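Side-chain contacts in epidermin decarboxylase (Staphylococcus epidermidis, PDB 1G63), which binds one FMN per subunit and oxidatively decarboxylates the C-terminal cysteine residue of the epidermin precursor, forming a carbon-carbon double bond: residues 5-10 / 23-28; 16-21 / 79-84; 34-37 / 43-46; 111-116 / 161-166. All coordinates share one frame; numbering follows the deposited sequence.

Interaction 1: 5-10 / 23-28. With FMN (flavin mononucleotide), chain N.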
# COMPACT_ATOMS: atom_id res chain seq x y z
N LEU B 5 19.63 18.72 -29.17
CA LEU B 5 18.62 19.65 -28.69
C LEU B 5 17.76 19.04 -27.59
O LEU B 5 17.30 17.90 -27.70
CB LEU B 5 17.74 20.11 -29.86
CG LEU B 5 16.59 21.08 -29.56
CD1 LEU B 5 16.32 21.92 -30.78
CD2 LEU B 5 15.34 20.32 -29.15
N LEU B 6 17.55 19.80 -26.52
CA LEU B 6 16.74 19.34 -25.40
C LEU B 6 15.44 20.12 -25.30
O LEU B 6 15.44 21.35 -25.37
CB LEU B 6 17.51 19.49 -24.08
CG LEU B 6 16.71 19.27 -22.79
CD1 LEU B 6 16.09 17.88 -22.78
CD2 LEU B 6 17.61 19.46 -21.58
N ILE B 7 14.33 19.40 -25.15
CA ILE B 7 13.03 20.04 -25.01
C ILE B 7 12.62 19.93 -23.55
O ILE B 7 12.60 18.84 -22.98
CB ILE B 7 11.93 19.36 -25.84
CG1 ILE B 7 12.17 19.58 -27.33
CG2 ILE B 7 10.55 19.93 -25.44
CD1 ILE B 7 11.15 18.87 -28.21
N CYS B 8 12.31 21.07 -22.94
CA CYS B 8 11.84 21.09 -21.56
C CYS B 8 10.36 21.42 -21.66
O CYS B 8 9.99 22.55 -21.95
CB CYS B 8 12.58 22.17 -20.75
SG CYS B 8 14.31 21.73 -20.37
N ALA B 9 9.51 20.40 -21.47
CA ALA B 9 8.06 20.57 -21.57
C ALA B 9 7.40 20.81 -20.21
O ALA B 9 7.70 20.13 -19.23
CB ALA B 9 7.45 19.35 -22.24
N THR B 10 6.49 21.77 -20.18
CA THR B 10 5.79 22.13 -18.96
C THR B 10 4.29 21.86 -19.07
O THR B 10 3.77 21.57 -20.16
CB THR B 10 6.03 23.61 -18.59
OG1 THR B 10 5.44 24.47 -19.57
CG2 THR B 10 7.53 23.88 -18.51
N VAL B 23 9.30 14.41 -33.63
CA VAL B 23 9.57 13.76 -34.90
C VAL B 23 10.03 14.77 -35.96
O VAL B 23 10.90 14.47 -36.78
CB VAL B 23 8.33 13.00 -35.40
CG1 VAL B 23 7.12 13.92 -35.40
CG2 VAL B 23 8.58 12.42 -36.79
N GLU B 24 9.45 15.96 -35.93
CA GLU B 24 9.79 17.01 -36.88
C GLU B 24 11.22 17.51 -36.65
O GLU B 24 12.00 17.61 -37.59
CB GLU B 24 8.80 18.17 -36.73
CG GLU B 24 8.79 19.12 -37.91
CD GLU B 24 7.98 18.59 -39.07
OE1 GLU B 24 8.05 19.19 -40.17
OE2 GLU B 24 7.26 17.58 -38.89
N LEU B 25 11.54 17.82 -35.40
CA LEU B 25 12.86 18.32 -35.03
C LEU B 25 13.96 17.27 -35.17
O LEU B 25 15.13 17.62 -35.31
CB LEU B 25 12.84 18.84 -33.60
CG LEU B 25 11.97 20.08 -33.34
CD1 LEU B 25 11.88 20.36 -31.85
CD2 LEU B 25 12.57 21.27 -34.08
N LYS B 26 13.59 15.99 -35.13
CA LYS B 26 14.57 14.92 -35.25
C LYS B 26 15.27 14.96 -36.60
O LYS B 26 16.31 14.31 -36.80
CB LYS B 26 13.90 13.55 -35.10
CG LYS B 26 13.65 13.14 -33.66
CD LYS B 26 14.38 11.85 -33.33
CE LYS B 26 15.87 11.99 -33.55
NZ LYS B 26 16.58 10.70 -33.29
N GLN B 27 14.71 15.72 -37.53
CA GLN B 27 15.27 15.83 -38.86
C GLN B 27 16.31 16.93 -39.01
O GLN B 27 17.04 16.96 -39.99
CB GLN B 27 14.16 16.05 -39.87
CG GLN B 27 13.11 14.96 -39.87
CD GLN B 27 12.04 15.20 -40.92
OE1 GLN B 27 11.37 16.24 -40.93
NE2 GLN B 27 11.88 14.23 -41.82
N HIS B 28 16.38 17.84 -38.04
CA HIS B 28 17.34 18.94 -38.12
C HIS B 28 18.43 18.89 -37.05
O HIS B 28 19.46 19.54 -37.20
CB HIS B 28 16.62 20.29 -38.04
CG HIS B 28 15.53 20.45 -39.06
ND1 HIS B 28 14.33 19.77 -38.99
CD2 HIS B 28 15.45 21.24 -40.16
CE1 HIS B 28 13.56 20.13 -40.00
NE2 HIS B 28 14.22 21.02 -40.73
N1 FMN N . -0.59 27.04 -17.70
C2 FMN N . 0.04 27.70 -18.72
O2 FMN N . 0.93 28.48 -18.56
N3 FMN N . -0.38 27.45 -20.07
C4 FMN N . -1.38 26.61 -20.43
O4 FMN N . -1.69 26.48 -21.62
C4A FMN N . -2.07 25.92 -19.33
N5 FMN N . -3.03 25.04 -19.58
C5A FMN N . -3.54 24.29 -18.55
C6 FMN N . -4.52 23.24 -18.83
C7 FMN N . -5.17 22.55 -17.85
C7M FMN N . -6.18 21.45 -18.19
C8 FMN N . -4.70 22.69 -16.46
C8M FMN N . -5.29 21.85 -15.35
C9 FMN N . -3.79 23.70 -16.17
C9A FMN N . -3.19 24.51 -17.16
N10 FMN N . -2.24 25.54 -16.91
C10 FMN N . -1.58 26.19 -17.95
C1' FMN N . -1.80 25.82 -15.54
C2' FMN N . -0.50 25.04 -15.24
O2' FMN N . -0.60 23.62 -15.42
C3' FMN N . -0.04 25.31 -13.81
O3' FMN N . 0.27 26.74 -13.67
C4' FMN N . 1.17 24.51 -13.34
O4' FMN N . 1.40 24.70 -11.93
C5' FMN N . 2.45 24.78 -14.11
O5' FMN N . 3.50 23.89 -13.68
P FMN N . 4.85 23.68 -14.48
O1P FMN N . 5.49 25.03 -14.63
O2P FMN N . 4.52 23.02 -15.77
O3P FMN N . 5.70 22.73 -13.56
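Ile7 and Leu5 of strand 5-9 meet Leu25 of helix 18-25 in a small, wholly apolar contact within a beta-alpha-beta unit of the Rossmann-like fold, the one built from strand 5-9, helix 18-25 and strand 32-36. Branch ends do all the touching. Leu25 CD1 comes to 4.0 Å from Ile7 CD1, and the same methyl lies more loosely, at 4.4 Å, from Leu5 CD2. One helix methyl therefore rests against both strand side chains, which stand two residues apart on the same face of the sheet. The outer arm of Ile7 is stretched out (chi2 177°), which carries CD1 away from the strand to meet the leucine at a slant. The second branch of Leu25 serves another neighbour: CD2 packs on Ile165, and Leu169 of helix 165-172 also touches this leucine, which places helix 165-172 beside helix 18-25 on this face of the sheet. Behind the contact, backbone hydrogen bonds tie Leu5 and Ile7 to Asn33 on one flank and Leu6 to Tyr76 and Leu78 on the other. On the helix side, His28 N bonds Leu25 O at 3.0 Å. Farther along, the first strand gives way to the FMN phosphate site at Thr10. There OG1 is hydrogen-bonded to Pro81 O, while Thr10 CB lies 3.3 Å from FMN O2P.

Interaction 2: 16-21 / 79-84. With FMN (flavin mononucleotide), chain N.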
# COMPACT_ATOMS: atom_id res chain seq x y z
N ILE B 16 0.30 17.92 -24.82
CA ILE B 16 -0.27 16.68 -25.35
C ILE B 16 0.08 16.49 -26.83
O ILE B 16 -0.11 15.41 -27.38
CB ILE B 16 -1.81 16.65 -25.21
CG1 ILE B 16 -2.45 17.62 -26.20
CG2 ILE B 16 -2.21 16.99 -23.79
CD1 ILE B 16 -3.96 17.57 -26.22
N ASN B 17 0.57 17.55 -27.47
CA ASN B 17 0.95 17.49 -28.88
C ASN B 17 2.47 17.60 -29.07
O ASN B 17 2.94 17.76 -30.20
CB ASN B 17 0.27 18.62 -29.65
CG ASN B 17 -1.23 18.45 -29.75
OD1 ASN B 17 -1.98 19.43 -29.79
ND2 ASN B 17 -1.68 17.19 -29.81
N ILE B 18 3.22 17.50 -27.98
CA ILE B 18 4.67 17.61 -28.05
C ILE B 18 5.33 16.56 -28.95
O ILE B 18 6.39 16.81 -29.52
CB ILE B 18 5.31 17.55 -26.62
CG1 ILE B 18 6.75 18.05 -26.67
CG2 ILE B 18 5.27 16.13 -26.07
CD1 ILE B 18 6.89 19.50 -27.10
N ASN B 19 4.71 15.40 -29.08
CA ASN B 19 5.26 14.35 -29.92
C ASN B 19 5.44 14.80 -31.36
O ASN B 19 6.37 14.37 -32.03
CB ASN B 19 4.37 13.10 -29.86
CG ASN B 19 2.93 13.38 -30.26
OD1 ASN B 19 2.19 14.07 -29.55
ND2 ASN B 19 2.52 12.85 -31.41
N HIS B 20 4.55 15.67 -31.83
CA HIS B 20 4.63 16.17 -33.20
C HIS B 20 5.90 16.97 -33.43
O HIS B 20 6.53 16.86 -34.48
CB HIS B 20 3.42 17.05 -33.53
CG HIS B 20 2.12 16.31 -33.57
ND1 HIS B 20 1.94 15.17 -34.33
CD2 HIS B 20 0.94 16.55 -32.96
CE1 HIS B 20 0.70 14.74 -34.18
NE2 HIS B 20 0.07 15.57 -33.36
N TYR B 21 6.28 17.79 -32.46
CA TYR B 21 7.48 18.59 -32.58
C TYR B 21 8.71 17.71 -32.61
O TYR B 21 9.65 17.97 -33.37
CB TYR B 21 7.60 19.58 -31.42
CG TYR B 21 6.63 20.74 -31.49
CD1 TYR B 21 5.33 20.62 -31.01
CD2 TYR B 21 7.02 21.96 -32.03
CE1 TYR B 21 4.44 21.69 -31.08
CE2 TYR B 21 6.13 23.03 -32.11
CZ TYR B 21 4.85 22.89 -31.63
OH TYR B 21 3.97 23.95 -31.70
N VAL B 79 12.18 25.46 -24.03
CA VAL B 79 11.15 25.20 -23.05
C VAL B 79 9.90 25.35 -23.92
O VAL B 79 9.46 26.46 -24.24
CB VAL B 79 11.21 26.20 -21.87
CG1 VAL B 79 11.23 27.59 -22.39
CG2 VAL B 79 10.02 25.98 -20.94
N LEU B 80 9.37 24.20 -24.32
CA LEU B 80 8.23 24.14 -25.22
C LEU B 80 7.30 22.98 -24.86
O LEU B 80 7.71 21.83 -24.89
CB LEU B 80 8.77 23.95 -26.65
CG LEU B 80 7.86 23.65 -27.83
CD1 LEU B 80 7.04 24.87 -28.19
CD2 LEU B 80 8.72 23.23 -29.01
N PRO B 81 6.04 23.28 -24.47
CA PRO B 81 5.47 24.63 -24.35
C PRO B 81 5.99 25.20 -23.04
O PRO B 81 6.36 24.45 -22.13
CB PRO B 81 3.96 24.38 -24.27
CG PRO B 81 3.79 22.93 -24.63
CD PRO B 81 5.03 22.26 -24.16
N ALA B 82 6.02 26.52 -22.94
CA ALA B 82 6.49 27.18 -21.72
C ALA B 82 5.31 27.80 -20.98
O ALA B 82 4.63 28.69 -21.51
CB ALA B 82 7.51 28.23 -22.07
N SER B 83 5.07 27.33 -19.76
CA SER B 83 3.98 27.83 -18.93
C SER B 83 4.37 29.14 -18.25
O SER B 83 5.55 29.45 -18.10
CB SER B 83 3.64 26.80 -17.85
OG SER B 83 4.76 26.58 -17.00
N ALA B 84 3.36 29.91 -17.84
CA ALA B 84 3.61 31.17 -17.17
C ALA B 84 4.42 30.87 -15.91
O ALA B 84 5.37 31.58 -15.60
CB ALA B 84 2.29 31.83 -16.81
N1 FMN N . -0.59 27.04 -17.70
C2 FMN N . 0.04 27.70 -18.72
O2 FMN N . 0.93 28.48 -18.56
N3 FMN N . -0.38 27.45 -20.07
C4 FMN N . -1.38 26.61 -20.43
O4 FMN N . -1.69 26.48 -21.62
C4A FMN N . -2.07 25.92 -19.33
N5 FMN N . -3.03 25.04 -19.58
C5A FMN N . -3.54 24.29 -18.55
C6 FMN N . -4.52 23.24 -18.83
C7 FMN N . -5.17 22.55 -17.85
C7M FMN N . -6.18 21.45 -18.19
C8 FMN N . -4.70 22.69 -16.46
C8M FMN N . -5.29 21.85 -15.35
C9 FMN N . -3.79 23.70 -16.17
C9A FMN N . -3.19 24.51 -17.16
N10 FMN N . -2.24 25.54 -16.91
C10 FMN N . -1.58 26.19 -17.95
C1' FMN N . -1.80 25.82 -15.54
C2' FMN N . -0.50 25.04 -15.24
O2' FMN N . -0.60 23.62 -15.42
C3' FMN N . -0.04 25.31 -13.81
O3' FMN N . 0.27 26.74 -13.67
C4' FMN N . 1.17 24.51 -13.34
O4' FMN N . 1.40 24.70 -11.93
C5' FMN N . 2.45 24.78 -14.11
O5' FMN N . 3.50 23.89 -13.68
P FMN N . 4.85 23.68 -14.48
O1P FMN N . 5.49 25.03 -14.63
O2P FMN N . 4.52 23.02 -15.77
O3P FMN N . 5.70 22.73 -13.56
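On the face of the Rossmann-like sheet where helix 18-25 lies over strand 76-82, Ile18 and Tyr21 pack on Leu80 and Pro81, at a corner of the chain marked by the cis peptide bond before the proline. Leu80 pushes its CD2 methyl at the Tyr21 ring, 3.7 Å from Tyr21 CD2. This is an off-centre CH-pi contact: the methyl stands 30° off the ring normal, and the two side chains cross at about a right angle. Ile18 works differently. Its CG1 extends opposite the backbone N (chi1 -164°), and the arm then brings CD1 to 3.3 Å from the carbonyl oxygen Leu80 O, with Pro81 CD more distant at 4.4 Å. The phenol end of Tyr21 is held separately, its OH hydrogen-bonded to Pro163 O.

Past the corner the segment becomes a wall of the flavin pocket. Ser83 OG donates to FMN O1P at 2.9 Å and, as the N-cap of helix 84-91, also takes the N-H of Thr86. Ala84 N gives a fairly straight bond (159°) to FMN O2, so adjacent residues hold the phosphate and the pyrimidine carbonyl O2. The helix turns His20 outward to its counterpart in a neighbouring subunit, whereas strand 76-82 is buried between strands 5-9 and 110-114, with Leu80 also touching Phe113.

Interaction 3: 34-37 / 43-46. With FMN (flavin mononucleotide), chain N.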
# COMPACT_ATOMS: atom_id res chain seq x y z
N ILE B 34 14.13 14.85 -24.28
CA ILE B 34 13.08 15.58 -23.59
C ILE B 34 13.09 15.41 -22.06
O ILE B 34 13.52 14.40 -21.52
CB ILE B 34 11.72 15.18 -24.19
CG1 ILE B 34 10.63 16.14 -23.71
CG2 ILE B 34 11.42 13.73 -23.86
CD1 ILE B 34 9.42 16.17 -24.61
N LEU B 35 12.61 16.45 -21.38
CA LEU B 35 12.55 16.49 -19.93
C LEU B 35 11.23 17.18 -19.56
O LEU B 35 10.92 18.25 -20.08
CB LEU B 35 13.75 17.31 -19.41
CG LEU B 35 14.13 17.29 -17.93
CD1 LEU B 35 15.32 18.22 -17.71
CD2 LEU B 35 12.96 17.73 -17.08
N PHE B 36 10.43 16.57 -18.69
CA PHE B 36 9.14 17.15 -18.31
C PHE B 36 9.08 17.71 -16.89
O PHE B 36 9.86 17.34 -16.02
CB PHE B 36 8.02 16.10 -18.42
CG PHE B 36 7.74 15.64 -19.83
CD1 PHE B 36 8.47 14.59 -20.39
CD2 PHE B 36 6.75 16.25 -20.60
CE1 PHE B 36 8.21 14.14 -21.70
CE2 PHE B 36 6.48 15.81 -21.90
CZ PHE B 36 7.20 14.76 -22.45
N SER B 37 8.14 18.63 -16.68
CA SER B 37 7.94 19.20 -15.36
C SER B 37 7.00 18.21 -14.65
O SER B 37 6.19 17.55 -15.29
CB SER B 37 7.27 20.57 -15.47
OG SER B 37 5.90 20.46 -15.83
N PHE B 43 -0.94 15.36 -17.74
CA PHE B 43 -1.56 15.57 -19.04
C PHE B 43 -1.28 14.45 -20.02
O PHE B 43 -2.07 14.18 -20.93
CB PHE B 43 -1.08 16.88 -19.67
CG PHE B 43 -1.50 18.10 -18.93
CD1 PHE B 43 -1.04 18.34 -17.64
CD2 PHE B 43 -2.34 19.03 -19.53
CE1 PHE B 43 -1.40 19.49 -16.95
CE2 PHE B 43 -2.70 20.18 -18.86
CZ PHE B 43 -2.23 20.42 -17.56
N ILE B 44 -0.13 13.80 -19.86
CA ILE B 44 0.22 12.73 -20.77
C ILE B 44 1.04 11.66 -20.09
O ILE B 44 1.50 11.84 -18.97
CB ILE B 44 1.06 13.27 -21.96
CG1 ILE B 44 2.32 13.96 -21.42
CG2 ILE B 44 0.24 14.22 -22.81
CD1 ILE B 44 3.30 14.36 -22.49
N ASN B 45 1.20 10.54 -20.78
CA ASN B 45 2.02 9.45 -20.29
C ASN B 45 3.38 9.75 -20.92
O ASN B 45 3.59 9.52 -22.11
CB ASN B 45 1.48 8.11 -20.79
CG ASN B 45 2.23 6.94 -20.21
OD1 ASN B 45 3.46 6.90 -20.24
ND2 ASN B 45 1.49 5.97 -19.68
N THR B 46 4.28 10.31 -20.12
CA THR B 46 5.60 10.69 -20.61
C THR B 46 6.46 9.55 -21.15
O THR B 46 7.32 9.79 -21.99
CB THR B 46 6.41 11.43 -19.52
OG1 THR B 46 6.59 10.58 -18.38
CG2 THR B 46 5.67 12.71 -19.09
N1 FMN N . -0.59 27.04 -17.70
C2 FMN N . 0.04 27.70 -18.72
O2 FMN N . 0.93 28.48 -18.56
N3 FMN N . -0.38 27.45 -20.07
C4 FMN N . -1.38 26.61 -20.43
O4 FMN N . -1.69 26.48 -21.62
C4A FMN N . -2.07 25.92 -19.33
N5 FMN N . -3.03 25.04 -19.58
C5A FMN N . -3.54 24.29 -18.55
C6 FMN N . -4.52 23.24 -18.83
C7 FMN N . -5.17 22.55 -17.85
C7M FMN N . -6.18 21.45 -18.19
C8 FMN N . -4.70 22.69 -16.46
C8M FMN N . -5.29 21.85 -15.35
C9 FMN N . -3.79 23.70 -16.17
C9A FMN N . -3.19 24.51 -17.16
N10 FMN N . -2.24 25.54 -16.91
C10 FMN N . -1.58 26.19 -17.95
C1' FMN N . -1.80 25.82 -15.54
C2' FMN N . -0.50 25.04 -15.24
O2' FMN N . -0.60 23.62 -15.42
C3' FMN N . -0.04 25.31 -13.81
O3' FMN N . 0.27 26.74 -13.67
C4' FMN N . 1.17 24.51 -13.34
O4' FMN N . 1.40 24.70 -11.93
C5' FMN N . 2.45 24.78 -14.11
O5' FMN N . 3.50 23.89 -13.68
P FMN N . 4.85 23.68 -14.48
O1P FMN N . 5.49 25.03 -14.63
O2P FMN N . 4.52 23.02 -15.77
O3P FMN N . 5.70 22.73 -13.56
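Phe36, the last residue of strand 32-36, lays its ring against Thr46 and Ile44 of the loop that follows, and the two partners reach it in different ways. Thr46 puts its CG2 methyl over one face of the ring, 3.7 Å from the Phe36 centroid and only 16° off the normal, a well-formed CH-pi contact. The two side chains run past each other in opposite directions. The threonine torsion (chi1 61°) sets OG1 between backbone N and carbonyl carbon and leaves CG2 to cover the ring. The Ile44 side chain crosses that of Phe36 at about a right angle, its CD1 reaching the ring obliquely, 3.5 Å from Phe36 CE2. Val15, Leu49 and Leu56 also touch the ring, which is buried.

Each segment sends a neighbouring residue to the flavin. Ser37 OG donates to FMN O2P at 2.9 Å, and Phe43 turns its ring edge to the dimethylbenzene part of the isoalloxazine, CZ lying 3.5 Å from FMN C8. The contact itself is methyl against aromatic carbon, held by dispersion and a weak CH-pi attraction, so the loop is fitted to the strand by shape, while directional bonding is left to the phosphate next door.

Interaction 4: 111-116 / 161-166. With FMN (flavin mononucleotide), chain N.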
# COMPACT_ATOMS: atom_id res chain seq x y z
N PHE B 111 15.87 28.82 -24.98
CA PHE B 111 14.88 29.40 -25.90
C PHE B 111 13.48 29.10 -25.35
O PHE B 111 13.07 27.95 -25.24
CB PHE B 111 15.01 28.79 -27.30
CG PHE B 111 16.35 29.04 -27.95
CD1 PHE B 111 17.47 28.27 -27.60
CD2 PHE B 111 16.50 30.04 -28.91
CE1 PHE B 111 18.70 28.50 -28.19
CE2 PHE B 111 17.74 30.28 -29.50
CZ PHE B 111 18.84 29.51 -29.14
N ILE B 112 12.75 30.16 -25.00
CA ILE B 112 11.42 30.01 -24.43
C ILE B 112 10.24 30.27 -25.38
O ILE B 112 10.18 31.32 -26.02
CB ILE B 112 11.28 30.93 -23.20
CG1 ILE B 112 12.34 30.56 -22.17
CG2 ILE B 112 9.87 30.82 -22.63
CD1 ILE B 112 12.35 31.46 -20.95
N PHE B 113 9.32 29.32 -25.45
CA PHE B 113 8.12 29.46 -26.30
C PHE B 113 6.87 29.49 -25.42
O PHE B 113 6.26 28.46 -25.14
CB PHE B 113 8.02 28.31 -27.30
CG PHE B 113 9.13 28.28 -28.30
CD1 PHE B 113 10.33 27.62 -28.01
CD2 PHE B 113 9.01 28.94 -29.52
CE1 PHE B 113 11.38 27.62 -28.93
CE2 PHE B 113 10.05 28.93 -30.44
CZ PHE B 113 11.24 28.27 -30.15
N PRO B 114 6.47 30.68 -24.98
CA PRO B 114 5.28 30.84 -24.13
C PRO B 114 4.00 30.28 -24.72
O PRO B 114 3.75 30.41 -25.92
CB PRO B 114 5.19 32.35 -23.93
CG PRO B 114 6.61 32.80 -24.06
CD PRO B 114 7.11 31.98 -25.22
N ASN B 115 3.19 29.65 -23.87
CA ASN B 115 1.89 29.13 -24.28
C ASN B 115 0.94 29.17 -23.09
O ASN B 115 1.19 28.52 -22.07
CB ASN B 115 1.97 27.71 -24.82
CG ASN B 115 0.63 27.22 -25.35
OD1 ASN B 115 -0.03 26.38 -24.73
ND2 ASN B 115 0.21 27.77 -26.49
N MET B 116 -0.13 29.93 -23.23
CA MET B 116 -1.11 30.08 -22.17
C MET B 116 -2.29 30.85 -22.73
O MET B 116 -2.21 31.40 -23.82
CB MET B 116 -0.49 30.88 -21.02
CG MET B 116 -0.03 32.28 -21.45
SD MET B 116 0.96 33.16 -20.23
CE MET B 116 2.60 32.46 -20.55
N THR B 161 -1.39 30.99 -30.00
CA THR B 161 -1.35 29.65 -30.56
C THR B 161 0.05 29.05 -30.50
O THR B 161 1.02 29.73 -30.22
CB THR B 161 -1.80 29.64 -32.04
OG1 THR B 161 -0.91 30.46 -32.82
CG2 THR B 161 -3.20 30.18 -32.17
N MET B 162 0.13 27.76 -30.78
CA MET B 162 1.41 27.07 -30.78
C MET B 162 2.25 27.45 -32.00
O MET B 162 1.72 27.68 -33.10
CB MET B 162 1.18 25.54 -30.73
CG MET B 162 0.74 25.01 -29.36
SD MET B 162 2.08 24.83 -28.12
CE MET B 162 2.31 26.43 -27.72
N PRO B 163 3.58 27.54 -31.83
CA PRO B 163 4.50 27.90 -32.91
C PRO B 163 4.60 26.81 -33.99
O PRO B 163 4.66 25.62 -33.67
CB PRO B 163 5.84 28.07 -32.19
CG PRO B 163 5.49 28.17 -30.73
CD PRO B 163 4.32 27.25 -30.59
N ASN B 164 4.62 27.23 -35.25
CA ASN B 164 4.78 26.30 -36.36
C ASN B 164 6.23 25.80 -36.25
O ASN B 164 7.08 26.50 -35.70
CB ASN B 164 4.54 27.07 -37.68
CG ASN B 164 4.90 26.25 -38.91
OD1 ASN B 164 6.08 26.11 -39.26
ND2 ASN B 164 3.88 25.71 -39.58
N ILE B 165 6.52 24.59 -36.73
CA ILE B 165 7.88 24.06 -36.62
C ILE B 165 8.91 24.92 -37.35
O ILE B 165 10.09 24.93 -37.01
CB ILE B 165 7.93 22.59 -37.11
CG1 ILE B 165 9.01 21.82 -36.34
CG2 ILE B 165 8.18 22.53 -38.60
CD1 ILE B 165 10.43 22.22 -36.65
N GLU B 166 8.45 25.65 -38.36
CA GLU B 166 9.31 26.55 -39.13
C GLU B 166 9.64 27.74 -38.22
O GLU B 166 10.74 28.30 -38.27
CB GLU B 166 8.58 27.02 -40.38
CG GLU B 166 9.24 28.17 -41.11
CD GLU B 166 8.23 29.12 -41.76
OE1 GLU B 166 8.65 30.16 -42.32
OE2 GLU B 166 7.01 28.83 -41.70
N1 FMN N . -0.59 27.04 -17.70
C2 FMN N . 0.04 27.70 -18.72
O2 FMN N . 0.93 28.48 -18.56
N3 FMN N . -0.38 27.45 -20.07
C4 FMN N . -1.38 26.61 -20.43
O4 FMN N . -1.69 26.48 -21.62
C4A FMN N . -2.07 25.92 -19.33
N5 FMN N . -3.03 25.04 -19.58
C5A FMN N . -3.54 24.29 -18.55
C6 FMN N . -4.52 23.24 -18.83
C7 FMN N . -5.17 22.55 -17.85
C7M FMN N . -6.18 21.45 -18.19
C8 FMN N . -4.70 22.69 -16.46
C8M FMN N . -5.29 21.85 -15.35
C9 FMN N . -3.79 23.70 -16.17
C9A FMN N . -3.19 24.51 -17.16
N10 FMN N . -2.24 25.54 -16.91
C10 FMN N . -1.58 26.19 -17.95
C1' FMN N . -1.80 25.82 -15.54
C2' FMN N . -0.50 25.04 -15.24
O2' FMN N . -0.60 23.62 -15.42
C3' FMN N . -0.04 25.31 -13.81
O3' FMN N . 0.27 26.74 -13.67
C4' FMN N . 1.17 24.51 -13.34
O4' FMN N . 1.40 24.70 -11.93
C5' FMN N . 2.45 24.78 -14.11
O5' FMN N . 3.50 23.89 -13.68
P FMN N . 4.85 23.68 -14.48
O1P FMN N . 5.49 25.03 -14.63
O2P FMN N . 4.52 23.02 -15.77
O3P FMN N . 5.70 22.73 -13.56
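This is a packing contact between the C-terminal end of strand 110-114 and the connection leading into helix 165-172, and its dependable part is Phe113 against Pro163. Pro163 CG comes to 3.8 Å from Phe113 CD2, meeting the aromatic ring obliquely, an apolar touch between two buried side chains. Two residues on, Asn115 lies beside Met162, but the modelled approach of the two side chains is too tight to be trusted, and its details remain doubtful.

Backbone atoms make the firmer link to the cofactor. Asn115 O accepts the N3 hydrogen of FMN at 2.8 Å, and the bond is almost straight at 168°. Met116 follows closely, its CA 3.4 Å from FMN N3, with CB above the ring plane beside the same nitrogen, at 3.6 Å. The carbonyl thus reads an N-H of the flavin, while the proline packs on Phe113, two residues before the one that presents it. Helix 18-25 lies next to the connection that carries the proline.

Around the contact, Phe113 meets the Tyr141 ring, with planes at about 40°, and touches Leu78 of the adjacent strand 76-82. Val168 of helix 165-172 reaches both Phe113 and Pro163, and Asp144 of strand 144-149 borders the proline.

Overall arrangement
All four contacts draw on neighbouring strands of one parallel sheet, and each has residues at the same FMN, though none includes the active-site residue His67. Interactions 1 and 2 share helix 18-25, with centres 9 Å apart, and Cys8 O is 3.0 Å from Leu80 N where their strands pair. Interaction 3 extends the sheet beyond strand 5-9, Ala9 N lying 2.9 Å from Leu35 O. Interaction 4 continues it on the other flank, beyond strand 76-82. Interactions 3 and 4 do not touch: their centres are about 17 Å apart, but both bind the same FMN, Ser37 at the phosphate and Asn115 at the pyrimidine. A second subunit completes the pocket, its Thr101 OG1 also bonding FMN.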